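Local coordinates for protein colicin-D (Escherichia coli, PDB 5ZNM) that kills Escherichia coli and close relatives by blocking protein synthesis as a tRNase, here seen as its central domain and its C-terminal tRNase domain, at residues 210-215 / 230-235; 290-295 / 312-317; 181-186 / 260-265; 300-305 / 318-323. All blocks are in the same frame, centred on the assembly; numbering follows the deposited sequence.

Contact 1: residues 210-215 / 230-235; sequences LVNPVP and PVTPVH
The flat carboxamide of Asn212 has the Pro230 ring on one side and the backbone N of Val214 on the other, while Thr232 OG1 lies at its nitrogen edge and Pro230 O, a second acceptor, stands somewhat out of the plane. CB and CG of Pro230 are both 4.1 Å from Asn212 OD1 and stand well off the amide plane, displaced from the group rather than centred over it. At the edge, Asn212 ND2 spends its two N-H groups separately. The one on the CB side is directed at Thr232 OG1, with ND2 and OG1 2.8 Å apart, an N-H...O angle of 165° and the acceptor close to the amide plane. The other, on the OD1 side, makes a weak bond from ND2 to Pro230 O at 3.2 Å. Asn212 CG is anti to the backbone N (chi1 -175°) and projects toward 230-235; the amide follows from there.

The oxygen end folds back on its own chain: Val214 N donates to Asn212 OD1 over 3.1 Å, from 42° above the carbonyl plane, and this closes an Asx turn where strand 207-212 of the pyocin-type central domain gives way to loop. The turn brings up Val214, whose CG2 packs 4.0 Å from Pro230 CD, the two side chains crossing at about a right angle.

Both acceptors have second partners. Thr232 OG1 is also hydrogen-bonded to Asn51 OD1 of the neighbouring strand 49-51, and Pro230 O also receives Gln216 NE2. Helix 32-42 covers Pro230 through Ala38 and Met42, and Val214 packs on Ala270 of the second subunit.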
# COMPACT_ATOMS: atom_id res chain seq x y z
N LEU A 210 -7.59 20.49 2.63
CA LEU A 210 -8.38 19.80 3.65
C LEU A 210 -7.60 18.61 4.18
O LEU A 210 -6.82 17.99 3.46
CB LEU A 210 -9.72 19.34 3.06
CG LEU A 210 -10.62 20.45 2.53
CD1 LEU A 210 -11.85 19.88 1.85
CD2 LEU A 210 -11.02 21.40 3.64
N VAL A 211 -7.83 18.26 5.44
CA VAL A 211 -7.22 17.06 6.01
C VAL A 211 -8.34 16.21 6.59
O VAL A 211 -9.09 16.69 7.45
CB VAL A 211 -6.17 17.38 7.07
CG1 VAL A 211 -5.53 16.11 7.58
CG2 VAL A 211 -5.10 18.31 6.52
N ASN A 212 -8.46 14.97 6.12
CA ASN A 212 -9.35 14.01 6.74
C ASN A 212 -8.57 13.34 7.87
O ASN A 212 -7.66 12.57 7.59
CB ASN A 212 -9.84 12.98 5.72
CG ASN A 212 -10.88 12.03 6.29
OD1 ASN A 212 -11.08 11.93 7.51
ND2 ASN A 212 -11.52 11.29 5.40
N PRO A 213 -8.86 13.61 9.13
CA PRO A 213 -8.04 13.06 10.21
C PRO A 213 -8.28 11.59 10.49
O PRO A 213 -7.53 11.01 11.28
CB PRO A 213 -8.42 13.92 11.43
CG PRO A 213 -9.76 14.40 11.15
CD PRO A 213 -9.94 14.47 9.65
N VAL A 214 -9.27 10.95 9.87
CA VAL A 214 -9.55 9.54 10.09
C VAL A 214 -8.68 8.73 9.13
O VAL A 214 -8.81 8.91 7.90
CB VAL A 214 -11.03 9.21 9.86
CG1 VAL A 214 -11.30 7.75 10.18
CG2 VAL A 214 -11.93 10.13 10.71
N PRO A 215 -7.82 7.83 9.61
CA PRO A 215 -7.06 6.97 8.69
C PRO A 215 -8.01 6.26 7.74
O PRO A 215 -9.10 5.83 8.12
CB PRO A 215 -6.34 5.99 9.63
CG PRO A 215 -6.24 6.75 10.96
CD PRO A 215 -7.54 7.51 11.03
N PRO A 230 -15.93 10.78 7.80
CA PRO A 230 -15.83 11.36 6.46
C PRO A 230 -15.13 10.38 5.54
O PRO A 230 -14.23 9.64 5.95
CB PRO A 230 -14.98 12.63 6.67
CG PRO A 230 -14.99 12.87 8.15
CD PRO A 230 -15.10 11.52 8.77
N VAL A 231 -15.54 10.39 4.28
CA VAL A 231 -14.96 9.50 3.28
C VAL A 231 -14.29 10.37 2.23
O VAL A 231 -14.96 11.15 1.53
CB VAL A 231 -16.00 8.55 2.68
CG1 VAL A 231 -15.42 7.78 1.50
CG2 VAL A 231 -16.44 7.54 3.76
N THR A 232 -12.98 10.29 2.15
CA THR A 232 -12.24 11.04 1.13
C THR A 232 -12.50 10.43 -0.25
O THR A 232 -12.44 9.19 -0.39
CB THR A 232 -10.75 11.02 1.45
OG1 THR A 232 -10.55 11.53 2.77
CG2 THR A 232 -9.98 11.88 0.45
N PRO A 233 -12.82 11.23 -1.27
CA PRO A 233 -13.01 10.66 -2.61
C PRO A 233 -11.74 9.97 -3.06
O PRO A 233 -10.64 10.50 -2.90
CB PRO A 233 -13.34 11.88 -3.47
CG PRO A 233 -13.96 12.84 -2.49
CD PRO A 233 -13.20 12.65 -1.22
N VAL A 234 -11.89 8.78 -3.62
CA VAL A 234 -10.76 7.94 -3.97
C VAL A 234 -10.45 8.12 -5.45
O VAL A 234 -11.36 8.32 -6.26
CB VAL A 234 -11.05 6.47 -3.62
CG1 VAL A 234 -9.94 5.55 -4.12
CG2 VAL A 234 -11.18 6.34 -2.11
N HIS A 235 -9.17 8.11 -5.78
CA HIS A 235 -8.77 8.28 -7.16
C HIS A 235 -9.34 7.18 -8.04
O HIS A 235 -9.21 5.99 -7.74
CB HIS A 235 -7.25 8.31 -7.30
CG HIS A 235 -6.79 8.42 -8.72
ND1 HIS A 235 -7.08 9.52 -9.51
CD2 HIS A 235 -6.12 7.56 -9.52
CE1 HIS A 235 -6.59 9.34 -10.72
NE2 HIS A 235 -5.99 8.16 -10.75

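Contact 2: residues 290-295 / 312-317; sequences FSRKQL and KNRETL. With SO4 (sulfate ion), chain E.
Arg292 and Leu295 meet Arg314 and Leu317 where the first turns of helices 292-297 and 314-329 pack together in the C-terminal RNase part of the chain, a contact that combines leucine packing with a guanidinium-guanidinium approach. Leu317 supplies the apolar surface. Its CD1 lies over one face of the Arg292 guanidinium and comes 3.7 Å from Arg292 CG, while its other branch, CD2, meets the backbone carbonyl of Leu295, 4.0 Å from Leu295 O. The Arg292 chain runs extended from CG to NE, crossing Leu317 at about a right angle on its way to Arg314.

There Arg292 NH1 stands over a face of the Arg314 guanidinium, 3.5 Å from Arg314 CZ, whereas Arg314 NH2 is at the edge of the Arg292 group; the two planes are 58° apart. The N-termini of both helices are capped. Ser291 OG accepts from Gln294 N at 2.9 Å, and Asn313 with Thr316 makes a capping box, Thr316 N to Asn313 OD1 measuring 2.9 Å and Asn313 N to Thr316 OG1 3.0 Å.

Arg292 NH1 and Arg314 NH2 are 3.1 Å apart, yet both are donors and no hydrogen bond joins them. Asp255 forms salt bridges with Arg292 NH1 through OD1 and with Arg314 NE through OD2, and Asp283 takes Arg314 NH2, so the close approach of like charges is probably paid for by these carboxylates.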
# COMPACT_ATOMS: atom_id res chain seq x y z
N PHE A 290 -2.84 24.69 -18.46
CA PHE A 290 -1.58 25.34 -18.77
C PHE A 290 -0.41 24.51 -18.26
O PHE A 290 -0.54 23.70 -17.34
CB PHE A 290 -1.51 26.73 -18.14
CG PHE A 290 -2.56 27.66 -18.64
CD1 PHE A 290 -2.47 28.22 -19.91
CD2 PHE A 290 -3.66 27.97 -17.86
CE1 PHE A 290 -3.45 29.08 -20.39
CE2 PHE A 290 -4.64 28.83 -18.32
CZ PHE A 290 -4.54 29.39 -19.59
N SER A 291 0.74 24.74 -18.88
CA SER A 291 2.01 24.31 -18.33
C SER A 291 2.99 25.44 -18.56
O SER A 291 2.87 26.19 -19.53
CB SER A 291 2.54 23.02 -18.98
OG SER A 291 2.89 23.25 -20.34
N ARG A 292 3.96 25.56 -17.66
CA ARG A 292 5.01 26.54 -17.88
C ARG A 292 5.72 26.28 -19.20
O ARG A 292 6.10 27.23 -19.91
CB ARG A 292 6.00 26.50 -16.72
CG ARG A 292 6.90 27.69 -16.71
CD ARG A 292 7.91 27.67 -15.58
NE ARG A 292 9.04 28.53 -15.90
CZ ARG A 292 9.50 29.49 -15.13
NH1 ARG A 292 8.95 29.75 -13.95
NH2 ARG A 292 10.54 30.22 -15.53
N LYS A 293 5.90 25.01 -19.55
CA LYS A 293 6.57 24.65 -20.80
C LYS A 293 5.81 25.21 -22.00
O LYS A 293 6.41 25.83 -22.89
CB LYS A 293 6.70 23.12 -20.88
CG LYS A 293 7.27 22.61 -22.18
CD LYS A 293 8.72 22.19 -22.04
CE LYS A 293 9.27 21.64 -23.35
NZ LYS A 293 9.35 22.69 -24.42
N GLN A 294 4.49 25.04 -22.04
CA GLN A 294 3.73 25.53 -23.19
C GLN A 294 3.65 27.06 -23.21
O GLN A 294 3.75 27.68 -24.27
CB GLN A 294 2.33 24.91 -23.22
CG GLN A 294 1.58 25.09 -24.57
CD GLN A 294 2.17 24.24 -25.69
OE1 GLN A 294 3.01 23.39 -25.44
NE2 GLN A 294 1.73 24.48 -26.93
N LEU A 295 3.44 27.69 -22.05
CA LEU A 295 3.44 29.15 -21.99
C LEU A 295 4.75 29.71 -22.52
O LEU A 295 4.76 30.71 -23.25
CB LEU A 295 3.21 29.61 -20.54
CG LEU A 295 1.79 29.38 -19.98
CD1 LEU A 295 1.80 29.43 -18.44
CD2 LEU A 295 0.82 30.44 -20.52
N LYS A 312 11.37 36.40 -20.75
CA LYS A 312 10.54 35.30 -20.29
C LYS A 312 11.00 34.91 -18.90
O LYS A 312 12.11 34.41 -18.72
CB LYS A 312 10.64 34.10 -21.23
CG LYS A 312 10.07 34.40 -22.59
CD LYS A 312 9.69 33.13 -23.30
CE LYS A 312 10.90 32.37 -23.75
NZ LYS A 312 10.51 31.48 -24.87
N ASN A 313 10.13 35.13 -17.91
CA ASN A 313 10.42 34.73 -16.54
C ASN A 313 9.08 34.42 -15.88
O ASN A 313 8.03 34.50 -16.52
CB ASN A 313 11.21 35.80 -15.79
CG ASN A 313 10.55 37.16 -15.85
OD1 ASN A 313 9.33 37.28 -15.72
ND2 ASN A 313 11.34 38.21 -16.07
N ARG A 314 9.12 34.09 -14.58
CA ARG A 314 7.88 33.69 -13.92
C ARG A 314 6.83 34.78 -14.05
O ARG A 314 5.66 34.50 -14.33
CB ARG A 314 8.12 33.38 -12.44
CG ARG A 314 6.81 33.12 -11.68
CD ARG A 314 7.01 32.25 -10.43
NE ARG A 314 7.58 30.95 -10.73
CZ ARG A 314 6.89 29.87 -11.10
NH1 ARG A 314 5.56 29.91 -11.23
NH2 ARG A 314 7.52 28.73 -11.36
N GLU A 315 7.25 36.02 -13.83
CA GLU A 315 6.36 37.16 -13.89
C GLU A 315 5.70 37.31 -15.26
O GLU A 315 4.48 37.49 -15.37
CB GLU A 315 7.19 38.39 -13.52
CG GLU A 315 6.51 39.68 -13.49
CD GLU A 315 7.45 40.77 -13.00
OE1 GLU A 315 7.69 40.83 -11.78
OE2 GLU A 315 7.97 41.54 -13.84
N THR A 316 6.48 37.23 -16.34
CA THR A 316 5.88 37.48 -17.64
C THR A 316 5.09 36.28 -18.15
O THR A 316 4.06 36.45 -18.81
CB THR A 316 6.94 37.91 -18.66
OG1 THR A 316 7.89 36.85 -18.87
CG2 THR A 316 7.67 39.13 -18.16
N LEU A 317 5.53 35.06 -17.82
CA LEU A 317 4.72 33.89 -18.17
C LEU A 317 3.41 33.88 -17.39
O LEU A 317 2.40 33.40 -17.91
CB LEU A 317 5.48 32.58 -17.92
CG LEU A 317 6.76 32.36 -18.74
CD1 LEU A 317 7.30 30.94 -18.51
CD2 LEU A 317 6.54 32.64 -20.22
S SO4 E . 3.40 22.58 -30.27
O1 SO4 E . 2.74 22.89 -29.01
O2 SO4 E . 2.73 21.41 -30.84
O3 SO4 E . 3.31 23.73 -31.18
O4 SO4 E . 4.81 22.27 -30.05

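Contact 3: residues 181-186 / 260-265; sequences PVLNAV and RDFIYW
Ile263 O is approached by two neighbours from 181-186. Leu183 N donates to it over 2.8 Å with an N-H...O angle of 167°, almost in line with the C=O bond, and Val182 CA adds a C-H...O contact at 3.3 Å. On the same residue, Ile263 N donates to Pro181 O at 2.9 Å. Bonds from one residue to the two that flank Val182 define a single parallel beta bridge between Val182 and Ile263.

Further along, water takes over from direct pairing. One molecule donates to Leu183 O at 2.7 Å and accepts from Trp265 N at 3.0 Å, with Asn184 ND2 a weak third partner, thus continuing the link by one solvent step.

The side chains follow the bridge. Leu183 CD1 is 3.6 Å from Phe262 CG, the two side chains crossing at about a right angle. Phe262 CG lies between its own backbone N and carbonyl carbon (chi1 64°), the crowded position, which sets CG beside this methyl. Val182 divides its branches: CG2 meets Ile263 CB, while CG1, anti to the backbone N (chi1 179°), reaches the indole at 3.9 Å from Trp265 NE1.

Strand 262-267 is, within this chain, an outermost strand of a five-stranded antiparallel sheet in the central domain, and 181-186 lines its outer edge; on its inner side Phe262 and Tyr264 pair with Val279 and Val277 of strand 274-281. Leu183 and Phe262 both also touch Leu198 of strand 194-198, and Trp265 packs on Asn225 of the second subunit.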
# COMPACT_ATOMS: atom_id res chain seq x y z
N PRO A 181 8.85 25.08 5.23
CA PRO A 181 8.07 25.48 6.41
C PRO A 181 7.22 24.35 6.97
O PRO A 181 6.60 23.58 6.23
CB PRO A 181 7.18 26.61 5.88
CG PRO A 181 6.95 26.22 4.45
CD PRO A 181 8.29 25.65 3.99
N VAL A 182 7.13 24.29 8.30
CA VAL A 182 6.21 23.40 9.01
C VAL A 182 4.92 24.15 9.32
O VAL A 182 4.94 25.24 9.91
CB VAL A 182 6.85 22.87 10.30
CG1 VAL A 182 5.85 21.96 11.05
CG2 VAL A 182 8.14 22.13 9.98
N LEU A 183 3.79 23.57 8.94
CA LEU A 183 2.49 24.19 9.10
C LEU A 183 1.63 23.40 10.08
O LEU A 183 1.80 22.19 10.24
CB LEU A 183 1.78 24.30 7.75
CG LEU A 183 2.62 25.00 6.68
CD1 LEU A 183 1.86 25.11 5.39
CD2 LEU A 183 3.03 26.37 7.18
N ASN A 184 0.71 24.10 10.74
CA ASN A 184 -0.25 23.49 11.66
C ASN A 184 -1.65 23.59 11.07
O ASN A 184 -2.05 24.65 10.58
CB ASN A 184 -0.23 24.16 13.04
CG ASN A 184 1.10 24.02 13.75
OD1 ASN A 184 1.60 24.98 14.36
ND2 ASN A 184 1.68 22.84 13.68
N ALA A 185 -2.41 22.49 11.14
CA ALA A 185 -3.77 22.49 10.63
C ALA A 185 -4.74 22.98 11.70
O ALA A 185 -4.50 22.81 12.90
CB ALA A 185 -4.16 21.09 10.16
N VAL A 186 -5.84 23.60 11.27
CA VAL A 186 -6.89 24.07 12.17
C VAL A 186 -8.05 23.09 12.13
O VAL A 186 -8.54 22.74 11.05
CB VAL A 186 -7.38 25.48 11.80
CG1 VAL A 186 -8.54 25.87 12.71
CG2 VAL A 186 -6.26 26.49 11.88
N ARG A 260 5.48 25.40 -3.66
CA ARG A 260 4.57 25.53 -2.54
C ARG A 260 4.57 24.20 -1.81
O ARG A 260 3.59 23.45 -1.85
CB ARG A 260 3.18 25.92 -2.99
CG ARG A 260 3.15 27.04 -3.98
CD ARG A 260 1.74 27.21 -4.46
NE ARG A 260 0.98 28.10 -3.60
CZ ARG A 260 -0.31 28.35 -3.79
NH1 ARG A 260 -0.95 27.75 -4.81
NH2 ARG A 260 -0.95 29.21 -3.00
N ASP A 261 5.70 23.86 -1.20
CA ASP A 261 5.81 22.62 -0.44
C ASP A 261 5.89 22.93 1.04
O ASP A 261 6.26 24.04 1.45
CB ASP A 261 7.04 21.81 -0.90
CG ASP A 261 8.31 22.64 -0.91
OD1 ASP A 261 8.21 23.86 -1.13
OD2 ASP A 261 9.40 22.08 -0.69
N PHE A 262 5.52 21.95 1.86
CA PHE A 262 5.52 22.19 3.30
C PHE A 262 5.60 20.86 4.02
O PHE A 262 5.55 19.79 3.40
CB PHE A 262 4.27 22.97 3.73
CG PHE A 262 2.96 22.24 3.50
CD1 PHE A 262 2.31 22.30 2.27
CD2 PHE A 262 2.37 21.50 4.54
CE1 PHE A 262 1.11 21.66 2.06
CE2 PHE A 262 1.17 20.84 4.34
CZ PHE A 262 0.53 20.92 3.09
N ILE A 263 5.73 20.93 5.34
CA ILE A 263 5.68 19.76 6.20
C ILE A 263 4.56 19.97 7.21
O ILE A 263 4.34 21.09 7.68
CB ILE A 263 7.05 19.54 6.89
CG1 ILE A 263 8.07 19.09 5.84
CG2 ILE A 263 6.95 18.50 8.02
CD1 ILE A 263 9.50 19.13 6.30
N TYR A 264 3.80 18.91 7.49
CA TYR A 264 2.87 18.92 8.62
C TYR A 264 2.99 17.59 9.36
O TYR A 264 3.60 16.63 8.87
CB TYR A 264 1.43 19.19 8.17
CG TYR A 264 0.67 17.98 7.69
CD1 TYR A 264 1.04 17.30 6.53
CD2 TYR A 264 -0.41 17.50 8.41
CE1 TYR A 264 0.35 16.18 6.10
CE2 TYR A 264 -1.11 16.38 7.99
CZ TYR A 264 -0.73 15.72 6.84
OH TYR A 264 -1.44 14.60 6.44
N TRP A 265 2.42 17.54 10.56
CA TRP A 265 2.46 16.35 11.41
C TRP A 265 1.09 15.67 11.46
O TRP A 265 0.07 16.36 11.51
CB TRP A 265 2.88 16.71 12.83
CG TRP A 265 4.25 17.23 12.94
CD1 TRP A 265 4.64 18.54 12.86
CD2 TRP A 265 5.44 16.46 13.17
NE1 TRP A 265 6.00 18.63 13.02
CE2 TRP A 265 6.52 17.37 13.21
CE3 TRP A 265 5.70 15.10 13.34
CZ2 TRP A 265 7.83 16.97 13.41
CZ3 TRP A 265 7.00 14.69 13.55
CH2 TRP A 265 8.06 15.63 13.58
O HOH W 1 1.46 20.06 11.91

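Contact 4: residues 300-305 / 318-323; sequences KHAGDF and TKFRDA. With SO4 (sulfate ion), chain C.
Phe320 reaches from helix 314-329 to Ala302 and Phe305, and its contacts run along the CG-CD1-CE1 side of the ring. CB leads to CG, which is anti to the backbone N (chi1 -170°) and lies 4.2 Å from Ala302 CB. The next atom, CD1, makes the closest approach, 3.8 Å to the same methyl. Beyond it, Phe320 CE1, beside the tip, meets Ala302 CA at 3.9 Å and Phe305 CD1 at 4.1 Å, and also lies 4.4 Å from His301 C. Two kinds of approach are therefore present on one ring. Ala302 CB stands over a face, 4.3 Å from the Phe320 centroid and 27° off the ring normal, a CH-pi contact; Phe305 CD1 arrives at the edge, near the Phe320 plane, and the two aromatic side chains run obliquely to each other.

A second apolar touch lies one helical turn on, where Phe305 CB and Ala323 CB are 3.9 Å apart. The positions of Ala302 and Phe305 are coupled by the backbone, since Phe305 N donates to Ala302 O at 2.9 Å. His301 O sits in the plane of the Phe305 ring, at its edge. Beyond the two segments, Phe305 touches Asn355 and Val357 of strand 355-359, and Phe320 touches Leu295 of helix 292-297.

No hydrogen bond or salt bridge crosses between 300-305 and 318-323; across these segments the contact rests on apolar and CH-pi packing, probably stabilised by burial of the hydrocarbon surface.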
# COMPACT_ATOMS: atom_id res chain seq x y z
N LYS A 300 5.93 33.96 -27.69
CA LYS A 300 6.08 34.79 -28.88
C LYS A 300 4.79 35.49 -29.27
O LYS A 300 4.84 36.53 -29.93
CB LYS A 300 6.57 33.91 -30.04
CG LYS A 300 5.61 32.77 -30.37
CD LYS A 300 6.11 31.89 -31.54
CE LYS A 300 5.23 30.63 -31.70
NZ LYS A 300 5.76 29.71 -32.75
N HIS A 301 3.64 34.95 -28.89
CA HIS A 301 2.35 35.56 -29.19
C HIS A 301 1.85 36.51 -28.11
O HIS A 301 0.75 37.06 -28.26
CB HIS A 301 1.29 34.48 -29.41
CG HIS A 301 1.60 33.54 -30.54
ND1 HIS A 301 1.70 33.97 -31.85
CD2 HIS A 301 1.85 32.21 -30.56
CE1 HIS A 301 1.98 32.94 -32.63
NE2 HIS A 301 2.08 31.86 -31.87
N ALA A 302 2.60 36.73 -27.03
CA ALA A 302 2.04 37.48 -25.90
C ALA A 302 1.74 38.93 -26.26
O ALA A 302 0.85 39.56 -25.66
CB ALA A 302 2.98 37.43 -24.69
N GLY A 303 2.46 39.49 -27.24
CA GLY A 303 2.15 40.84 -27.70
C GLY A 303 0.74 40.98 -28.26
O GLY A 303 0.12 42.03 -28.11
N ASP A 304 0.22 39.94 -28.91
CA ASP A 304 -1.16 39.96 -29.38
C ASP A 304 -2.15 39.99 -28.23
O ASP A 304 -3.33 40.32 -28.44
CB ASP A 304 -1.45 38.74 -30.26
CG ASP A 304 -0.85 38.88 -31.64
OD1 ASP A 304 -0.38 39.98 -31.94
OD2 ASP A 304 -0.88 37.90 -32.42
N PHE A 305 -1.73 39.64 -27.01
CA PHE A 305 -2.60 39.76 -25.85
C PHE A 305 -2.21 40.96 -24.98
O PHE A 305 -2.55 41.00 -23.79
CB PHE A 305 -2.61 38.45 -25.05
CG PHE A 305 -3.22 37.29 -25.81
CD1 PHE A 305 -2.49 36.59 -26.77
CD2 PHE A 305 -4.52 36.89 -25.56
CE1 PHE A 305 -3.05 35.53 -27.48
CE2 PHE A 305 -5.10 35.83 -26.25
CZ PHE A 305 -4.36 35.15 -27.21
N THR A 318 3.42 34.39 -16.15
CA THR A 318 2.17 34.54 -15.40
C THR A 318 1.27 35.60 -16.04
O THR A 318 0.05 35.43 -16.11
CB THR A 318 2.46 34.85 -13.93
OG1 THR A 318 3.23 33.77 -13.37
CG2 THR A 318 1.17 35.01 -13.12
N LYS A 319 1.86 36.70 -16.54
CA LYS A 319 1.07 37.67 -17.31
C LYS A 319 0.36 37.01 -18.48
O LYS A 319 -0.83 37.23 -18.72
CB LYS A 319 1.97 38.80 -17.84
CG LYS A 319 2.39 39.86 -16.84
CD LYS A 319 2.99 41.07 -17.63
CE LYS A 319 3.56 42.12 -16.68
NZ LYS A 319 4.15 43.25 -17.46
N PHE A 320 1.11 36.19 -19.25
CA PHE A 320 0.56 35.52 -20.43
C PHE A 320 -0.55 34.54 -20.03
O PHE A 320 -1.63 34.53 -20.63
CB PHE A 320 1.70 34.78 -21.14
CG PHE A 320 1.36 34.23 -22.52
CD1 PHE A 320 0.46 34.85 -23.35
CD2 PHE A 320 2.01 33.08 -22.98
CE1 PHE A 320 0.18 34.34 -24.62
CE2 PHE A 320 1.74 32.55 -24.24
CZ PHE A 320 0.82 33.19 -25.07
N ARG A 321 -0.30 33.73 -19.00
CA ARG A 321 -1.34 32.83 -18.50
C ARG A 321 -2.60 33.60 -18.12
O ARG A 321 -3.72 33.24 -18.51
CB ARG A 321 -0.79 32.04 -17.30
CG ARG A 321 -1.60 30.82 -16.85
CD ARG A 321 -2.84 31.17 -16.02
NE ARG A 321 -2.56 32.07 -14.87
CZ ARG A 321 -2.12 31.68 -13.68
NH1 ARG A 321 -1.92 32.57 -12.71
NH2 ARG A 321 -1.88 30.38 -13.44
N ASP A 322 -2.43 34.69 -17.35
CA ASP A 322 -3.58 35.49 -16.93
C ASP A 322 -4.28 36.13 -18.12
O ASP A 322 -5.52 36.17 -18.17
CB ASP A 322 -3.12 36.55 -15.91
CG ASP A 322 -2.74 35.95 -14.53
OD1 ASP A 322 -3.05 34.77 -14.26
OD2 ASP A 322 -2.10 36.65 -13.72
N ALA A 323 -3.52 36.60 -19.12
CA ALA A 323 -4.15 37.19 -20.30
C ALA A 323 -5.00 36.17 -21.04
O ALA A 323 -6.10 36.49 -21.50
CB ALA A 323 -3.09 37.79 -21.23
S SO4 C . 8.32 28.47 -35.07
O1 SO4 C . 6.98 27.95 -34.82
O2 SO4 C . 8.26 29.34 -36.23
O3 SO4 C . 8.80 29.19 -33.90
O4 SO4 C . 9.26 27.38 -35.35

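Contacts 2 and 4 form one unit in the RNase part: their centres are 9 Å apart, both use helix 314-329, and their segments alternate along the chain. They touch directly, Leu295 O to Phe320 CD2 at 3.6 Å and Phe290 CD2 to Arg321 CG at 3.7 Å. Contacts 1 and 3 belong to the pyocin-type central domain, with centres 17 Å apart and nearest atoms about 4 Å apart; contact 1 falls within the chain that contact 3 brackets. Between the domains, contacts 2 and 3 approach to about 8 Å at nearest atoms. Sulfate ions, probably from crystallisation, hydrogen-bond Gln294 of contact 2 and, weakly, Lys300 of contact 4.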